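Local coordinates for protein ethanolamine kinase Pv091845 (Plasmodium vivax, PDB 2QG7) that probably phosphorylates ethanolamine, the first step in making phosphatidylethanolamine from it, as a member of the choline/ethanolamine kinase family, at residues K253-D258 with I263-D268; F374-D379 with I439-T444; R360-A365 with Y414-I419. One frame throughout, in Å; residues are numbered along the deposited sequence.

Interaction 1. Residues K253-D258 with I263-D268; sequences KICSFD and ILKLID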
loop_
_atom_site.group_PDB
_atom_site.type_symbol
_atom_site.label_atom_id
_atom_site.label_comp_id
_atom_site.label_asym_id
_atom_site.label_seq_id
_atom_site.Cartn_x
_atom_site.Cartn_y
_atom_site.Cartn_z
ATOM N N LYS D 253 12.732 -14.197 -18.441
ATOM C CA LYS D 253 11.747 -14.834 -19.313
ATOM C C LYS D 253 10.819 -13.802 -19.941
ATOM O O LYS D 253 10.361 -12.850 -19.273
ATOM C CB LYS D 253 10.913 -15.836 -18.529
ATOM C CG LYS D 253 11.749 -16.983 -17.998
ATOM C CD LYS D 253 10.960 -17.887 -17.090
ATOM C CE LYS D 253 11.900 -18.908 -16.461
ATOM N NZ LYS D 253 11.192 -19.698 -15.389
ATOM N N ILE D 254 10.561 -13.972 -21.233
ATOM C CA ILE D 254 9.526 -13.190 -21.891
ATOM C C ILE D 254 8.202 -13.886 -21.587
ATOM O O ILE D 254 8.062 -15.088 -21.776
ATOM C CB ILE D 254 9.797 -12.952 -23.428
ATOM C CG1 ILE D 254 8.564 -12.319 -24.114
ATOM C CG2 ILE D 254 10.221 -14.244 -24.124
ATOM C CD1 ILE D 254 8.921 -11.472 -25.354
ATOM N N CYS D 255 7.248 -13.111 -21.082
ATOM C CA CYS D 255 5.974 -13.646 -20.652
ATOM C C CYS D 255 4.830 -12.910 -21.357
ATOM O O CYS D 255 5.050 -11.950 -22.101
ATOM C CB CYS D 255 5.861 -13.491 -19.122
ATOM S SG CYS D 255 6.127 -11.793 -18.551
ATOM N N SER D 256 3.608 -13.380 -21.117
ATOM C CA SER D 256 2.410 -12.745 -21.631
ATOM C C SER D 256 2.122 -11.373 -21.002
ATOM O O SER D 256 2.645 -11.019 -19.944
ATOM C CB SER D 256 1.220 -13.690 -21.471
ATOM O OG SER D 256 0.896 -13.917 -20.107
ATOM N N PHE D 257 1.284 -10.596 -21.670
ATOM C CA PHE D 257 0.922 -9.278 -21.215
ATOM C C PHE D 257 0.288 -9.295 -19.812
ATOM O O PHE D 257 0.330 -8.302 -19.101
ATOM C CB PHE D 257 -0.064 -8.661 -22.239
ATOM C CG PHE D 257 -0.426 -7.222 -21.972
ATOM C CD1 PHE D 257 0.493 -6.208 -22.190
ATOM C CD2 PHE D 257 -1.687 -6.890 -21.502
ATOM C CE1 PHE D 257 0.154 -4.879 -21.933
ATOM C CE2 PHE D 257 -2.036 -5.568 -21.256
ATOM C CZ PHE D 257 -1.108 -4.568 -21.465
ATOM N N ASP D 258 -0.307 -10.402 -19.413
ATOM C CA ASP D 258 -1.014 -10.421 -18.127
ATOM C C ASP D 258 -0.443 -11.418 -17.102
ATOM O O ASP D 258 -1.149 -11.869 -16.186
ATOM C CB ASP D 258 -2.498 -10.687 -18.360
ATOM C CG ASP D 258 -2.760 -12.082 -18.905
ATOM O OD1 ASP D 258 -1.908 -12.610 -19.666
ATOM O OD2 ASP D 258 -3.817 -12.654 -18.558
ATOM N N ILE D 263 5.498 -7.430 -12.976
ATOM C CA ILE D 263 5.934 -6.509 -11.897
ATOM C C ILE D 263 7.463 -6.461 -11.754
ATOM O O ILE D 263 8.039 -5.429 -11.398
ATOM C CB ILE D 263 5.237 -6.851 -10.526
ATOM C CG1 ILE D 263 5.479 -5.744 -9.489
ATOM C CG2 ILE D 263 5.649 -8.265 -10.005
ATOM C CD1 ILE D 263 5.192 -4.292 -10.027
ATOM N N LEU D 264 8.126 -7.561 -12.083
ATOM C CA LEU D 264 9.563 -7.631 -11.957
ATOM C C LEU D 264 10.269 -6.771 -12.986
ATOM O O LEU D 264 11.368 -6.267 -12.743
ATOM C CB LEU D 264 10.043 -9.090 -12.094
ATOM C CG LEU D 264 9.418 -10.156 -11.193
ATOM C CD1 LEU D 264 10.173 -11.433 -11.409
ATOM C CD2 LEU D 264 9.399 -9.774 -9.698
ATOM N N LYS D 265 9.653 -6.639 -14.152
ATOM C CA LYS D 265 10.217 -5.920 -15.282
ATOM C C LYS D 265 10.231 -4.436 -15.045
ATOM O O LYS D 265 11.073 -3.737 -15.533
ATOM C CB LYS D 265 9.455 -6.288 -16.543
ATOM C CG LYS D 265 9.627 -7.789 -16.861
ATOM C CD LYS D 265 9.023 -8.207 -18.191
ATOM C CE LYS D 265 9.351 -9.674 -18.522
ATOM N NZ LYS D 265 8.774 -10.018 -19.900
ATOM N N LEU D 266 9.298 -3.962 -14.246
ATOM C CA LEU D 266 9.259 -2.564 -13.850
ATOM C C LEU D 266 10.416 -2.167 -12.877
ATOM O O LEU D 266 10.727 -0.978 -12.716
ATOM C CB LEU D 266 7.877 -2.282 -13.237
ATOM C CG LEU D 266 7.504 -0.823 -12.916
ATOM C CD1 LEU D 266 7.416 0.074 -14.199
ATOM C CD2 LEU D 266 6.173 -0.840 -12.152
ATOM N N ILE D 267 11.047 -3.162 -12.243
ATOM C CA ILE D 267 12.140 -2.935 -11.314
ATOM C C ILE D 267 13.455 -2.999 -12.057
ATOM O O ILE D 267 13.704 -3.970 -12.776
ATOM C CB ILE D 267 12.156 -3.981 -10.129
ATOM C CG1 ILE D 267 10.831 -3.969 -9.347
ATOM C CG2 ILE D 267 13.299 -3.652 -9.157
ATOM C CD1 ILE D 267 10.537 -5.267 -8.659
ATOM N N ASP D 268 14.307 -1.989 -11.868
ATOM C CA ASP D 268 15.660 -2.021 -12.460
ATOM C C ASP D 268 16.570 -2.903 -11.607
ATOM O O ASP D 268 16.980 -2.520 -10.507
ATOM C CB ASP D 268 16.249 -0.613 -12.600
ATOM C CG ASP D 268 17.443 -0.555 -13.556
ATOM O OD1 ASP D 268 17.960 -1.607 -13.973
ATOM O OD2 ASP D 268 17.879 0.557 -13.913
#

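Interaction 2. Residues F374-D379 with I439-T444; sequences FNCDWD and INYGMT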
loop_
_atom_site.group_PDB
_atom_site.type_symbol
_atom_site.label_atom_id
_atom_site.label_comp_id
_atom_site.label_asym_id
_atom_site.label_seq_id
_atom_site.Cartn_x
_atom_site.Cartn_y
_atom_site.Cartn_z
ATOM N N PHE D 374 1.756 -5.740 8.820
ATOM C CA PHE D 374 1.647 -6.031 7.372
ATOM C C PHE D 374 1.095 -4.838 6.593
ATOM O O PHE D 374 1.240 -4.763 5.400
ATOM C CB PHE D 374 0.781 -7.271 7.132
ATOM C CG PHE D 374 1.503 -8.569 7.399
ATOM C CD1 PHE D 374 2.612 -8.925 6.639
ATOM C CD2 PHE D 374 1.073 -9.426 8.410
ATOM C CE1 PHE D 374 3.268 -10.133 6.856
ATOM C CE2 PHE D 374 1.741 -10.626 8.652
ATOM C CZ PHE D 374 2.834 -10.982 7.865
ATOM N N ASN D 375 0.470 -3.907 7.293
ATOM C CA ASN D 375 -0.075 -2.708 6.692
ATOM C C ASN D 375 0.991 -1.668 6.412
ATOM O O ASN D 375 0.741 -0.678 5.732
ATOM C CB ASN D 375 -1.181 -2.129 7.601
ATOM C CG ASN D 375 -2.055 -1.118 6.878
ATOM O OD1 ASN D 375 -2.068 0.097 7.204
ATOM N ND2 ASN D 375 -2.751 -1.590 5.843
ATOM N N CYS D 376 2.173 -1.880 6.959
ATOM C CA CYS D 376 3.361 -1.040 6.724
ATOM C C CYS D 376 3.193 0.427 7.126
ATOM O O CYS D 376 3.609 1.354 6.439
ATOM C CB CYS D 376 3.827 -1.214 5.292
ATOM S SG CYS D 376 4.298 -2.859 4.820
ATOM N N ASP D 377 2.555 0.648 8.269
ATOM C CA ASP D 377 2.453 1.991 8.826
ATOM C C ASP D 377 3.784 2.414 9.451
ATOM O O ASP D 377 3.978 2.219 10.626
ATOM C CB ASP D 377 1.332 2.046 9.840
ATOM C CG ASP D 377 -0.028 1.762 9.212
ATOM O OD1 ASP D 377 -0.358 2.442 8.201
ATOM O OD2 ASP D 377 -0.778 0.879 9.709
ATOM N N TRP D 378 4.692 2.975 8.651
ATOM C CA TRP D 378 6.099 3.141 9.027
ATOM C C TRP D 378 6.356 4.106 10.169
ATOM O O TRP D 378 7.426 4.088 10.779
ATOM C CB TRP D 378 6.944 3.532 7.838
ATOM C CG TRP D 378 6.977 2.522 6.742
ATOM C CD1 TRP D 378 6.784 2.762 5.415
ATOM C CD2 TRP D 378 7.244 1.107 6.858
ATOM N NE1 TRP D 378 6.919 1.591 4.689
ATOM C CE2 TRP D 378 7.183 0.562 5.551
ATOM C CE3 TRP D 378 7.522 0.251 7.933
ATOM C CZ2 TRP D 378 7.387 -0.789 5.296
ATOM C CZ3 TRP D 378 7.712 -1.073 7.676
ATOM C CH2 TRP D 378 7.641 -1.590 6.370
ATOM N N ASP D 379 5.365 4.930 10.473
ATOM C CA ASP D 379 5.455 5.869 11.590
ATOM C C ASP D 379 5.330 5.168 12.968
ATOM O O ASP D 379 5.547 5.778 14.023
ATOM C CB ASP D 379 4.397 6.978 11.428
ATOM C CG ASP D 379 2.965 6.421 11.265
ATOM O OD1 ASP D 379 2.733 5.462 10.444
ATOM O OD2 ASP D 379 2.054 6.965 11.941
ATOM N N ILE D 439 2.491 -9.397 -4.026
ATOM C CA ILE D 439 3.102 -8.424 -4.955
ATOM C C ILE D 439 3.133 -7.007 -4.381
ATOM O O ILE D 439 4.157 -6.339 -4.433
ATOM C CB ILE D 439 2.345 -8.378 -6.309
ATOM C CG1 ILE D 439 2.258 -9.784 -6.939
ATOM C CG2 ILE D 439 2.931 -7.290 -7.240
ATOM C CD1 ILE D 439 3.591 -10.462 -7.229
ATOM N N ASN D 440 1.989 -6.554 -3.877
ATOM C CA ASN D 440 1.848 -5.261 -3.316
ATOM C C ASN D 440 2.643 -5.130 -2.012
ATOM O O ASN D 440 3.231 -4.063 -1.737
ATOM C CB ASN D 440 0.358 -4.972 -3.041
ATOM C CG ASN D 440 -0.358 -4.352 -4.251
ATOM O OD1 ASN D 440 -1.372 -4.872 -4.735
ATOM N ND2 ASN D 440 0.177 -3.240 -4.739
ATOM N N TYR D 441 2.622 -6.197 -1.203
ATOM C CA TYR D 441 3.370 -6.193 0.033
ATOM C C TYR D 441 4.849 -6.163 -0.278
ATOM O O TYR D 441 5.564 -5.438 0.387
ATOM C CB TYR D 441 3.035 -7.395 0.939
ATOM C CG TYR D 441 3.855 -7.427 2.206
ATOM C CD1 TYR D 441 3.553 -6.581 3.272
ATOM C CD2 TYR D 441 4.948 -8.299 2.338
ATOM C CE1 TYR D 441 4.298 -6.606 4.427
ATOM C CE2 TYR D 441 5.704 -8.316 3.501
ATOM C CZ TYR D 441 5.364 -7.481 4.546
ATOM O OH TYR D 441 6.117 -7.491 5.723
ATOM N N GLY D 442 5.275 -6.932 -1.277
ATOM C CA GLY D 442 6.671 -6.966 -1.759
ATOM C C GLY D 442 7.190 -5.631 -2.250
ATOM O O GLY D 442 8.325 -5.227 -1.949
ATOM N N MET D 443 6.341 -4.921 -2.991
ATOM C CA MET D 443 6.657 -3.631 -3.600
ATOM C C MET D 443 6.677 -2.539 -2.577
ATOM O O MET D 443 7.468 -1.639 -2.688
ATOM C CB MET D 443 5.642 -3.278 -4.719
ATOM C CG MET D 443 5.747 -4.156 -5.945
ATOM S SD MET D 443 7.422 -4.099 -6.679
ATOM C CE MET D 443 7.527 -2.383 -7.233
ATOM N N THR D 444 5.784 -2.609 -1.601
ATOM C CA THR D 444 5.776 -1.702 -0.476
ATOM C C THR D 444 7.050 -1.812 0.384
ATOM O O THR D 444 7.589 -0.768 0.787
ATOM C CB THR D 444 4.532 -1.914 0.427
ATOM O OG1 THR D 444 3.346 -1.907 -0.380
ATOM C CG2 THR D 444 4.428 -0.827 1.493
HETATM O O HOH W 1 6.724 1.644 1.864
#

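Interaction 3. Residues R360-A365 with Y414-I419; sequences RAYDIA and YICSHI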
loop_
_atom_site.group_PDB
_atom_site.type_symbol
_atom_site.label_atom_id
_atom_site.label_comp_id
_atom_site.label_asym_id
_atom_site.label_seq_id
_atom_site.Cartn_x
_atom_site.Cartn_y
_atom_site.Cartn_z
ATOM N N ARG D 360 23.162 -10.132 14.731
ATOM C CA ARG D 360 22.187 -9.885 15.771
ATOM C C ARG D 360 21.426 -8.623 15.518
ATOM O O ARG D 360 20.294 -8.461 16.014
ATOM C CB ARG D 360 22.836 -9.862 17.175
ATOM C CG ARG D 360 23.951 -8.831 17.381
ATOM C CD ARG D 360 24.105 -8.419 18.834
ATOM N NE ARG D 360 25.048 -7.299 19.019
ATOM C CZ ARG D 360 25.460 -6.789 20.196
ATOM N NH1 ARG D 360 25.032 -7.300 21.354
ATOM N NH2 ARG D 360 26.321 -5.756 20.221
ATOM N N ALA D 361 22.039 -7.713 14.768
ATOM C CA ALA D 361 21.442 -6.409 14.492
ATOM C C ALA D 361 20.326 -6.530 13.429
ATOM O O ALA D 361 19.332 -5.796 13.499
ATOM C CB ALA D 361 22.477 -5.432 14.080
ATOM N N TYR D 362 20.470 -7.475 12.487
ATOM C CA TYR D 362 19.363 -7.832 11.601
ATOM C C TYR D 362 18.041 -8.239 12.322
ATOM O O TYR D 362 16.962 -7.747 11.967
ATOM C CB TYR D 362 19.774 -8.917 10.641
ATOM C CG TYR D 362 18.655 -9.287 9.738
ATOM C CD1 TYR D 362 18.387 -8.542 8.571
ATOM C CD2 TYR D 362 17.827 -10.376 10.044
ATOM C CE1 TYR D 362 17.337 -8.891 7.717
ATOM C CE2 TYR D 362 16.743 -10.717 9.209
ATOM C CZ TYR D 362 16.519 -9.976 8.043
ATOM O OH TYR D 362 15.458 -10.338 7.240
ATOM N N ASP D 363 18.143 -9.128 13.316
ATOM C CA ASP D 363 16.986 -9.625 14.031
ATOM C C ASP D 363 16.258 -8.560 14.830
ATOM O O ASP D 363 15.042 -8.611 14.960
ATOM C CB ASP D 363 17.399 -10.777 14.940
ATOM C CG ASP D 363 16.357 -11.896 15.014
ATOM O OD1 ASP D 363 15.424 -11.949 14.153
ATOM O OD2 ASP D 363 16.504 -12.727 15.941
ATOM N N ILE D 364 16.984 -7.596 15.350
ATOM C CA ILE D 364 16.412 -6.507 16.111
ATOM C C ILE D 364 15.741 -5.447 15.209
ATOM O O ILE D 364 14.622 -5.015 15.496
ATOM C CB ILE D 364 17.485 -5.833 17.055
ATOM C CG1 ILE D 364 18.169 -6.914 17.918
ATOM C CG2 ILE D 364 16.854 -4.677 17.924
ATOM C CD1 ILE D 364 19.458 -6.447 18.641
ATOM N N ALA D 365 16.421 -5.038 14.144
ATOM C CA ALA D 365 15.890 -4.073 13.185
ATOM C C ALA D 365 14.701 -4.642 12.388
ATOM O O ALA D 365 13.744 -3.919 12.097
ATOM C CB ALA D 365 17.004 -3.576 12.245
ATOM N N TYR D 414 17.656 -1.957 9.001
ATOM C CA TYR D 414 16.296 -1.598 8.682
ATOM C C TYR D 414 15.997 -1.782 7.175
ATOM O O TYR D 414 15.035 -2.486 6.780
ATOM C CB TYR D 414 16.080 -0.164 9.068
ATOM C CG TYR D 414 15.618 0.064 10.476
ATOM C CD1 TYR D 414 14.261 -0.065 10.803
ATOM C CD2 TYR D 414 16.525 0.461 11.485
ATOM C CE1 TYR D 414 13.809 0.173 12.074
ATOM C CE2 TYR D 414 16.073 0.713 12.792
ATOM C CZ TYR D 414 14.715 0.570 13.065
ATOM O OH TYR D 414 14.237 0.798 14.314
ATOM N N ILE D 415 16.850 -1.160 6.355
ATOM C CA ILE D 415 16.809 -1.301 4.898
ATOM C C ILE D 415 17.091 -2.710 4.414
ATOM O O ILE D 415 16.536 -3.159 3.413
ATOM C CB ILE D 415 17.804 -0.348 4.184
ATOM C CG1 ILE D 415 17.429 1.128 4.464
ATOM C CG2 ILE D 415 17.753 -0.582 2.655
ATOM C CD1 ILE D 415 18.669 2.002 4.310
ATOM N N CYS D 416 17.986 -3.374 5.102
ATOM C CA CYS D 416 18.326 -4.772 4.813
ATOM C C CYS D 416 17.090 -5.729 4.993
ATOM O O CYS D 416 16.824 -6.632 4.205
ATOM C CB CYS D 416 19.476 -5.170 5.756
ATOM S SG CYS D 416 20.049 -6.806 5.450
ATOM N N SER D 417 16.365 -5.507 6.073
ATOM C CA SER D 417 15.122 -6.178 6.356
ATOM C C SER D 417 14.022 -5.870 5.295
ATOM O O SER D 417 13.284 -6.763 4.904
ATOM C CB SER D 417 14.665 -5.704 7.737
ATOM O OG SER D 417 13.364 -6.138 8.005
ATOM N N HIS D 418 13.934 -4.617 4.828
ATOM C CA HIS D 418 13.062 -4.270 3.690
ATOM C C HIS D 418 13.368 -5.023 2.390
ATOM O O HIS D 418 12.467 -5.500 1.719
ATOM C CB HIS D 418 13.103 -2.760 3.421
ATOM C CG HIS D 418 12.514 -1.945 4.513
ATOM N ND1 HIS D 418 11.297 -2.250 5.090
ATOM C CD2 HIS D 418 12.965 -0.831 5.136
ATOM C CE1 HIS D 418 11.008 -1.344 6.015
ATOM N NE2 HIS D 418 12.005 -0.471 6.061
ATOM N N ILE D 419 14.637 -5.089 2.020
ATOM C CA ILE D 419 15.028 -5.774 0.821
ATOM C C ILE D 419 14.774 -7.265 0.910
ATOM O O ILE D 419 14.245 -7.875 -0.024
ATOM C CB ILE D 419 16.503 -5.453 0.455
ATOM C CG1 ILE D 419 16.621 -3.950 0.147
ATOM C CG2 ILE D 419 16.964 -6.313 -0.714
ATOM C CD1 ILE D 419 18.070 -3.380 0.016
#

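Interaction 1. Residues K253-D258 with I263-D268
Lys-265 reaches from the end of a short, weakly bonded helix into a bend of the 253-258 loop, where Lys-253 and Cys-255 meet its tip. The chain, extended beyond CG, carries the ammonium group well clear of the helix, and it bridges backbones whose nearest CA atoms, of Ile-254 and Lys-265, are 9.8 Å apart. The NZ atom has two unlike neighbours. One is the carbonyl of Lys-253, to which NZ gives a weak hydrogen bond, 3.3 Å to the O atom; the other is the thiol of Cys-255, with NZ 3.5 Å from SG. Cys-255 meets the lysine from its own side of the bend: CB points toward the helix, and a chi1 of 54° places SG between the backbone N and carbonyl carbon, where it also lies 3.9 Å from CE of Lys-265. Ile-254 contributes backbone instead, its CA 3.8 Å from the same NZ, while its CB points away. The side chain of Lys-253 leads away too, and its amine forms a salt bridge with Glu-250. Beyond the contact, Phe-257 makes a cation-pi contact with Arg-455 of the second subunit, placing this surface loop beside the dimer interface. With one weak bond to a neutral carbonyl and a polarisable sulfur alongside, the lysine probably spans the loop with a modest electrostatic hold, its charge being met by no carboxylate of the two segments.

Interaction 2. Residues F374-D379 with I439-T444
Phe-374 and Tyr-441 form an offset edge-to-face aromatic pair, the edge of Phe-374 turned toward the face of Tyr-441 with the ring planes at 64°, that fastens the loop after helix 360-369 to helix 438-448, in the helical lobe of this kinase-like fold. The tyrosine repays tracing outward. From CB, which points toward the loop, the ring leaves with CG anti to the backbone N (chi1 178°), and this sends it along the loop's flank. CD1 comes first, 3.6 Å from the carbonyl O of Phe-374 and near SG of Cys-376. CE1 is next, 3.6 Å from CD1 of Phe-374 and close to the plane of that ring; the same CE1 lies 3.8 Å from SG of Cys-376, a sulfur-aromatic contact made obliquely. CZ still borders the phenylalanine edge, and the hydroxyl at the tip bonds with Arg-445, one turn further along the helix. Phe-436 sets an edge-to-face contact against each of the two rings. Nearly one turn on from the tyrosine, Thr-444 offers its methyl CG2 to CB of Cys-376 at 3.9 Å. Its OG1 faces the helix backbone instead, donating to O of Asn-440 at 2.6 Å, while Thr-444 N reaches that oxygen from the opposite face of the carbonyl plane. A water finishes the junction: at the edge of the Trp-378 ring and in its plane, it accepts from NE1 at 2.8 Å and donates to O of Thr-444.

Interaction 3. Residues R360-A365 with Y414-I419
The ring of Tyr-414 carries CB of Ala-365 over one face, 4.1 Å above the plane and displaced toward the rim, whereas the ring of Tyr-362 is met obliquely by Cys-416 and Ser-417. These contacts join two steeply crossing helices in the helical lobe of a protein-kinase-like fold: the axes of 360-365 and 414-419 make a signed angle of -75° and approach to 8.8 Å. Tyr-414 also takes part in a cation-pi contact with Lys-457, and its hydroxyl bonds with Glu-387. Tyr-362 leans across the junction from the other helix. With CG anti to the backbone N (chi1 180°), its ring reaches the second helix although its CB does not point there, bringing CE1 within 3.8 Å of CA of Ser-417 and CD1 within 3.9 Å of SG of Cys-416. That sulfur lies 72° off the ring normal. The hydroxyl of Ser-417 is engaged by OD1 of Asn-366, just past the first segment, a polar link amid buried packing. On the same helix as Tyr-362, both carboxylate oxygens of Asp-363 accept backbone N-H groups, from His-294 and Cys-295, an arrangement reminiscent of the aspartate that braces the catalytic loop in protein kinases. Where the backbones come nearest, the small side chain of Ala-365 permits the approach: its CB sits 3.7 Å from N of Tyr-414.

In the fold
Interaction 1 comes first along the chain and is complete before the others begin; with four residues between its segments, it closes the loop leading from helix 236-251 into helix 262-265. Interactions 3 and 2 then interlock: 360-365 opens, 374-379 follows, 414-419 closes interaction 3, and 439-444 closes interaction 2, so the two long loops cross. Their meeting point is Trp-378 against His-418, with CH2 of the former 3.4 Å from CE1 of the latter. Ile-263 and Ile-267 pack on Met-443, tying interaction 1 to helix 438-448. Together the contacts run from buried helices of this lobe out to the second subunit, which interactions 1 and 2 both touch.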